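Long-range contact in glycoside Hydrolase (Bacteroides uniformis, PDB 5TA0), which probably hydrolyses agarose-type galactans, binding an agarose oligosaccharide in its glycan pocket as an intestinal symbiont's glycoside hydrolase: residues L92-A105 / T152-E166. Residues are numbered along the deposited sequence; the frame is centred on the assembly and turned at random. Where two conformers were deposited one is given.
Sequences LRNVKEDPERPGFA and TLKGWALSQKDTEDE. With EDO (1,2-ethanediol), chain N; EDO (1,2-ethanediol), chain X.
Trp156 fits between Val95, Glu97 and Ala105, inside the curve of loop 95-105, a worked example of one indole tying two loops together on the outside of a glycoside hydrolase barrel: one follows helix 86-94, the other joins strand 134-140 to helix 170-183. On the tight side Glu97 CB sits over the five-membered ring, 3.5 Å from its centroid in a CH-pi contact, while Trp156 CH2 reaches Ala105 N at 3.5 Å. With Trp156 CG set between its backbone N and carbonyl carbon (chi1 63°), the ring swings under Glu97, and Trp156 NE1 donates in the ring plane to Val95 O (3.0 Å). Replacing the indole with an alanine would probably leave Val95 O without this donor and open a gap between Glu97 and Ala105. Glu97, extended across the indole, also accepts from Gly103 N through the anti lone pair of OE2, which, with the Asp98 N to Phe104 O bond, helps close the loop. The solvent side is looser: in the conformer given, Leu153 CG lies over the Arg93 guanidinium, and Lys154 NZ is hydrogen-bonded to an ethanediol, probably from the crystallisation liquor. Beyond Trp156 the backbones meet, where Ser159 N donates to Gly103 O at 2.8 Å.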
loop_
_atom_site.group_PDB
_atom_site.type_symbol
_atom_site.label_atom_id
_atom_site.label_comp_id
_atom_site.label_asym_id
_atom_site.label_seq_id
_atom_site.Cartn_x
_atom_site.Cartn_y
_atom_site.Cartn_z
ATOM N N LEU A 92 1.552 -1.549 27.714
ATOM C CA LEU A 92 2.731 -0.741 28.000
ATOM C C LEU A 92 2.480 0.419 28.952
ATOM O O LEU A 92 3.290 0.694 29.839
ATOM C CB LEU A 92 3.353 -0.196 26.699
ATOM C CG LEU A 92 4.630 0.627 26.863
ATOM C CD1 LEU A 92 5.724 -0.148 27.592
ATOM C CD2 LEU A 92 5.122 1.067 25.490
ATOM N N ARG A 93 1.362 1.102 28.775
ATOM C CA ARG A 93 1.084 2.282 29.585
ATOM C C ARG A 93 0.710 1.958 31.028
ATOM O O ARG A 93 0.764 2.845 31.877
ATOM C CB ARG A 93 -0.009 3.126 28.956
ATOM C CG ARG A 93 0.441 3.806 27.676
ATOM C CD ARG A 93 -0.500 4.935 27.329
ATOM N NE ARG A 93 -0.157 6.142 28.050
ATOM C CZ ARG A 93 -1.019 7.094 28.385
ATOM N NH1 ARG A 93 -0.584 8.156 29.025
ATOM N NH2 ARG A 93 -2.306 6.983 28.101
ATOM N N ASN A 94 0.349 0.701 31.293
ATOM C CA ASN A 94 -0.073 0.277 32.632
ATOM C C ASN A 94 0.817 -0.715 33.324
ATOM O O ASN A 94 0.611 -0.940 34.509
ATOM C CB ASN A 94 -1.499 -0.284 32.560
ATOM C CG ASN A 94 -2.511 0.792 32.224
ATOM O OD1 ASN A 94 -2.859 1.021 31.040
ATOM N ND2 ASN A 94 -2.923 1.510 33.215
ATOM N N VAL A 95 1.785 -1.316 32.643
ATOM C CA VAL A 95 2.636 -2.330 33.277
ATOM C C VAL A 95 3.573 -1.707 34.313
ATOM O O VAL A 95 4.121 -0.618 34.133
ATOM C CB VAL A 95 3.361 -3.156 32.197
ATOM C CG1 VAL A 95 4.436 -2.349 31.461
ATOM C CG2 VAL A 95 3.936 -4.438 32.779
ATOM N N LYS A 96 3.788 -2.436 35.403
ATOM C CA LYS A 96 4.681 -1.970 36.435
ATOM C C LYS A 96 6.134 -2.098 35.969
ATOM O O LYS A 96 6.448 -2.878 35.049
ATOM C CB LYS A 96 4.443 -2.733 37.730
ATOM C CG LYS A 96 3.121 -2.315 38.373
ATOM C CD LYS A 96 2.636 -3.272 39.452
ATOM C CE LYS A 96 3.497 -3.214 40.707
ATOM N NZ LYS A 96 3.488 -1.956 41.494
ATOM N N GLU A 97 6.993 -1.320 36.616
ATOM C CA GLU A 97 8.427 -1.312 36.352
ATOM C C GLU A 97 9.134 -2.434 37.078
ATOM O O GLU A 97 8.791 -2.768 38.221
ATOM C CB GLU A 97 9.002 0.030 36.814
ATOM C CG GLU A 97 10.405 0.341 36.320
ATOM C CD GLU A 97 10.931 1.669 36.791
ATOM O OE1 GLU A 97 10.457 2.180 37.818
ATOM O OE2 GLU A 97 11.817 2.226 36.118
ATOM N N ASP A 98 10.152 -2.998 36.454
ATOM C CA ASP A 98 10.968 -4.031 37.072
ATOM C C ASP A 98 11.720 -3.410 38.269
ATOM O O ASP A 98 12.547 -2.537 38.074
ATOM C CB ASP A 98 11.982 -4.563 36.028
ATOM C CG ASP A 98 12.742 -5.808 36.485
ATOM O OD1 ASP A 98 12.845 -6.031 37.712
ATOM O OD2 ASP A 98 13.237 -6.553 35.593
ATOM N N PRO A 99 11.495 -3.903 39.499
ATOM C CA PRO A 99 12.229 -3.322 40.626
ATOM C C PRO A 99 13.739 -3.556 40.586
ATOM O O PRO A 99 14.462 -2.846 41.283
ATOM C CB PRO A 99 11.593 -4.022 41.846
ATOM C CG PRO A 99 11.073 -5.298 41.314
ATOM C CD PRO A 99 10.617 -5.016 39.914
ATOM N N GLU A 100 14.206 -4.537 39.809
ATOM C CA GLU A 100 15.638 -4.790 39.676
ATOM C C GLU A 100 16.281 -3.990 38.565
ATOM O O GLU A 100 17.513 -3.949 38.493
ATOM C CB GLU A 100 15.896 -6.278 39.423
ATOM C CG GLU A 100 15.521 -7.145 40.624
ATOM C CD GLU A 100 15.707 -8.636 40.384
ATOM O OE1 GLU A 100 15.593 -9.131 39.240
ATOM O OE2 GLU A 100 15.940 -9.324 41.388
ATOM N N ARG A 101 15.480 -3.451 37.636
ATOM C CA ARG A 101 16.028 -2.822 36.418
ATOM C C ARG A 101 15.215 -1.597 36.062
ATOM O O ARG A 101 14.257 -1.679 35.298
ATOM C CB ARG A 101 16.012 -3.809 35.239
ATOM C CG ARG A 101 16.924 -5.019 35.416
ATOM C CD ARG A 101 16.920 -5.935 34.206
ATOM N NE ARG A 101 15.561 -6.373 33.941
ATOM C CZ ARG A 101 15.099 -6.820 32.776
ATOM N NH1 ARG A 101 13.817 -7.116 32.675
ATOM N NH2 ARG A 101 15.901 -6.992 31.731
ATOM N N PRO A 102 15.599 -0.432 36.585
ATOM C CA PRO A 102 14.902 0.801 36.233
ATOM C C PRO A 102 14.827 0.969 34.716
ATOM O O PRO A 102 15.788 0.708 34.008
ATOM C CB PRO A 102 15.779 1.883 36.848
ATOM C CG PRO A 102 16.466 1.219 37.999
ATOM C CD PRO A 102 16.646 -0.216 37.607
ATOM N N GLY A 103 13.664 1.373 34.258
ATOM C CA GLY A 103 13.408 1.548 32.842
ATOM C C GLY A 103 13.027 0.330 32.043
ATOM O O GLY A 103 12.885 0.422 30.818
ATOM N N PHE A 104 12.832 -0.810 32.708
ATOM C CA PHE A 104 12.324 -2.014 32.054
ATOM C C PHE A 104 10.954 -2.334 32.623
ATOM O O PHE A 104 10.707 -2.173 33.830
ATOM C CB PHE A 104 13.239 -3.206 32.303
ATOM C CG PHE A 104 14.525 -3.167 31.512
ATOM C CD1 PHE A 104 14.716 -4.036 30.449
ATOM C CD2 PHE A 104 15.540 -2.272 31.811
ATOM C CE1 PHE A 104 15.890 -4.021 29.696
ATOM C CE2 PHE A 104 16.705 -2.245 31.048
ATOM C CZ PHE A 104 16.872 -3.130 29.998
ATOM N N ALA A 105 10.081 -2.832 31.768
ATOM C CA ALA A 105 8.795 -3.423 32.215
ATOM C C ALA A 105 9.066 -4.640 33.100
ATOM O O ALA A 105 9.932 -5.476 32.798
ATOM C CB ALA A 105 7.939 -3.829 31.019
ATOM N N THR A 152 5.032 6.456 31.466
ATOM C CA THR A 152 3.774 5.703 31.353
ATOM C C THR A 152 2.805 6.185 32.429
ATOM O O THR A 152 3.146 7.054 33.244
ATOM C CB THR A 152 3.999 4.199 31.536
ATOM O OG1 THR A 152 4.328 3.932 32.916
ATOM C CG2 THR A 152 5.094 3.692 30.626
ATOM N N LEU A 153 1.613 5.589 32.476
ATOM C CA LEU A 153 0.652 5.929 33.544
ATOM C C LEU A 153 1.150 5.497 34.918
ATOM O O LEU A 153 0.627 5.961 35.935
ATOM C CB LEU A 153 -0.722 5.328 33.283
ATOM C CG LEU A 153 -1.386 5.796 31.988
ATOM C CD1 LEU A 153 -2.651 4.998 31.723
ATOM C CD2 LEU A 153 -1.705 7.274 32.068
ATOM N N LYS A 154 2.151 4.607 34.960
ATOM C CA LYS A 154 2.749 4.188 36.217
ATOM C C LYS A 154 3.932 5.060 36.641
ATOM O O LYS A 154 4.538 4.778 37.668
ATOM C CB LYS A 154 3.172 2.696 36.153
ATOM C CG LYS A 154 2.016 1.725 36.048
ATOM C CD LYS A 154 1.233 1.656 37.359
ATOM C CE LYS A 154 0.298 0.474 37.367
ATOM N NZ LYS A 154 -0.531 0.463 38.600
ATOM N N GLY A 155 4.265 6.118 35.878
ATOM C CA GLY A 155 5.233 7.107 36.322
ATOM C C GLY A 155 6.684 6.838 35.993
ATOM O O GLY A 155 7.561 7.513 36.555
ATOM N N TRP A 156 6.956 5.850 35.135
ATOM C CA TRP A 156 8.330 5.496 34.765
ATOM C C TRP A 156 8.453 5.544 33.246
ATOM O O TRP A 156 7.483 5.383 32.523
ATOM C CB TRP A 156 8.740 4.117 35.349
ATOM C CG TRP A 156 7.949 2.973 34.847
ATOM C CD1 TRP A 156 6.755 2.512 35.340
ATOM C CD2 TRP A 156 8.279 2.136 33.753
ATOM N NE1 TRP A 156 6.319 1.441 34.596
ATOM C CE2 TRP A 156 7.243 1.181 33.611
ATOM C CE3 TRP A 156 9.380 2.077 32.875
ATOM C CZ2 TRP A 156 7.270 0.200 32.619
ATOM C CZ3 TRP A 156 9.397 1.102 31.900
ATOM C CH2 TRP A 156 8.348 0.195 31.761
ATOM N N ALA A 157 9.680 5.713 32.795
ATOM C CA ALA A 157 10.003 5.821 31.364
ATOM C C ALA A 157 10.886 4.657 30.920
ATOM O O ALA A 157 11.782 4.243 31.665
ATOM C CB ALA A 157 10.731 7.121 31.092
ATOM N N LEU A 158 10.654 4.140 29.708
ATOM C CA LEU A 158 11.508 3.097 29.182
ATOM C C LEU A 158 12.968 3.572 29.134
ATOM O O LEU A 158 13.257 4.732 28.834
ATOM C CB LEU A 158 11.028 2.636 27.807
ATOM C CG LEU A 158 9.820 1.690 27.829
ATOM C CD1 LEU A 158 9.095 1.652 26.510
ATOM C CD2 LEU A 158 10.212 0.280 28.263
ATOM N N SER A 159 13.894 2.664 29.413
ATOM C CA SER A 159 15.300 2.978 29.482
ATOM C C SER A 159 15.811 3.712 28.260
ATOM O O SER A 159 15.537 3.283 27.141
ATOM C CB SER A 159 16.115 1.702 29.652
ATOM O OG SER A 159 17.472 2.064 29.824
ATOM N N GLN A 160 16.557 4.795 28.474
ATOM C CA GLN A 160 17.147 5.586 27.376
ATOM C C GLN A 160 18.622 5.274 27.145
ATOM O O GLN A 160 19.258 5.898 26.302
ATOM C CB GLN A 160 16.990 7.072 27.650
ATOM C CG GLN A 160 15.548 7.489 27.832
ATOM C CD GLN A 160 15.418 8.956 28.130
ATOM O OE1 GLN A 160 15.150 9.337 29.269
ATOM N NE2 GLN A 160 15.620 9.785 27.118
ATOM N N LYS A 161 19.150 4.286 27.847
ATOM C CA LYS A 161 20.569 3.938 27.770
ATOM C C LYS A 161 20.967 3.611 26.356
ATOM O O LYS A 161 20.184 3.111 25.562
ATOM C CB LYS A 161 20.850 2.673 28.609
ATOM C CG LYS A 161 20.645 2.800 30.111
ATOM C CD LYS A 161 21.788 3.527 30.796
ATOM C CE LYS A 161 21.535 3.717 32.291
ATOM N NZ LYS A 161 20.392 4.652 32.544
ATOM N N ASP A 162 22.244 3.826 26.058
ATOM C CA ASP A 162 22.808 3.381 24.801
ATOM C C ASP A 162 24.268 2.999 25.022
ATOM O O ASP A 162 25.190 3.729 24.635
ATOM C CB ASP A 162 22.662 4.467 23.747
ATOM C CG ASP A 162 23.066 4.000 22.342
ATOM O OD1 ASP A 162 23.040 2.790 22.033
ATOM O OD2 ASP A 162 23.406 4.883 21.529
ATOM N N THR A 163 24.445 1.856 25.664
ATOM C CA THR A 163 25.760 1.316 25.998
ATOM C C THR A 163 26.045 0.093 25.150
ATOM O O THR A 163 25.170 -0.395 24.433
ATOM C CB THR A 163 25.813 0.926 27.478
ATOM O OG1 THR A 163 24.934 -0.171 27.726
ATOM C CG2 THR A 163 25.461 2.095 28.377
ATOM N N GLU A 164 27.277 -0.407 25.223
ATOM C CA GLU A 164 27.649 -1.639 24.523
ATOM C C GLU A 164 26.743 -2.815 24.885
ATOM O O GLU A 164 26.270 -3.533 23.999
ATOM C CB GLU A 164 29.122 -1.988 24.823
ATOM C CG GLU A 164 29.661 -3.251 24.143
ATOM C CD GLU A 164 31.118 -3.556 24.507
ATOM O OE1 GLU A 164 31.802 -2.700 25.122
ATOM O OE2 GLU A 164 31.593 -4.661 24.167
ATOM N N ASP A 165 26.484 -3.009 26.175
ATOM C CA ASP A 165 25.649 -4.126 26.625
ATOM C C ASP A 165 24.153 -3.820 26.561
ATOM O O ASP A 165 23.354 -4.751 26.516
ATOM C CB ASP A 165 26.005 -4.547 28.055
ATOM C CG ASP A 165 27.384 -5.185 28.163
ATOM O OD1 ASP A 165 27.845 -5.834 27.192
ATOM O OD2 ASP A 165 27.988 -5.038 29.246
ATOM N N GLU A 166 23.790 -2.533 26.564
ATOM C CA GLU A 166 22.380 -2.116 26.517
ATOM C C GLU A 166 22.220 -1.059 25.429
ATOM O O GLU A 166 22.100 0.128 25.716
ATOM C CB GLU A 166 21.918 -1.606 27.876
ATOM C CG GLU A 166 20.411 -1.436 27.951
ATOM C CD GLU A 166 19.915 -0.801 29.222
ATOM O OE1 GLU A 166 20.565 -0.935 30.276
ATOM O OE2 GLU A 166 18.854 -0.144 29.193
HETATM C C1 EDO N . 15.317 4.649 33.674
HETATM O O1 EDO N . 15.422 4.859 35.058
HETATM C C2 EDO N . 14.551 5.817 33.106
HETATM O O2 EDO N . 14.392 5.599 31.717
HETATM C C1 EDO X . -2.843 3.343 36.150
HETATM O O1 EDO X . -2.197 2.135 35.710
HETATM C C2 EDO X . -2.129 3.891 37.380
HETATM O O2 EDO X . -1.987 2.854 38.363
#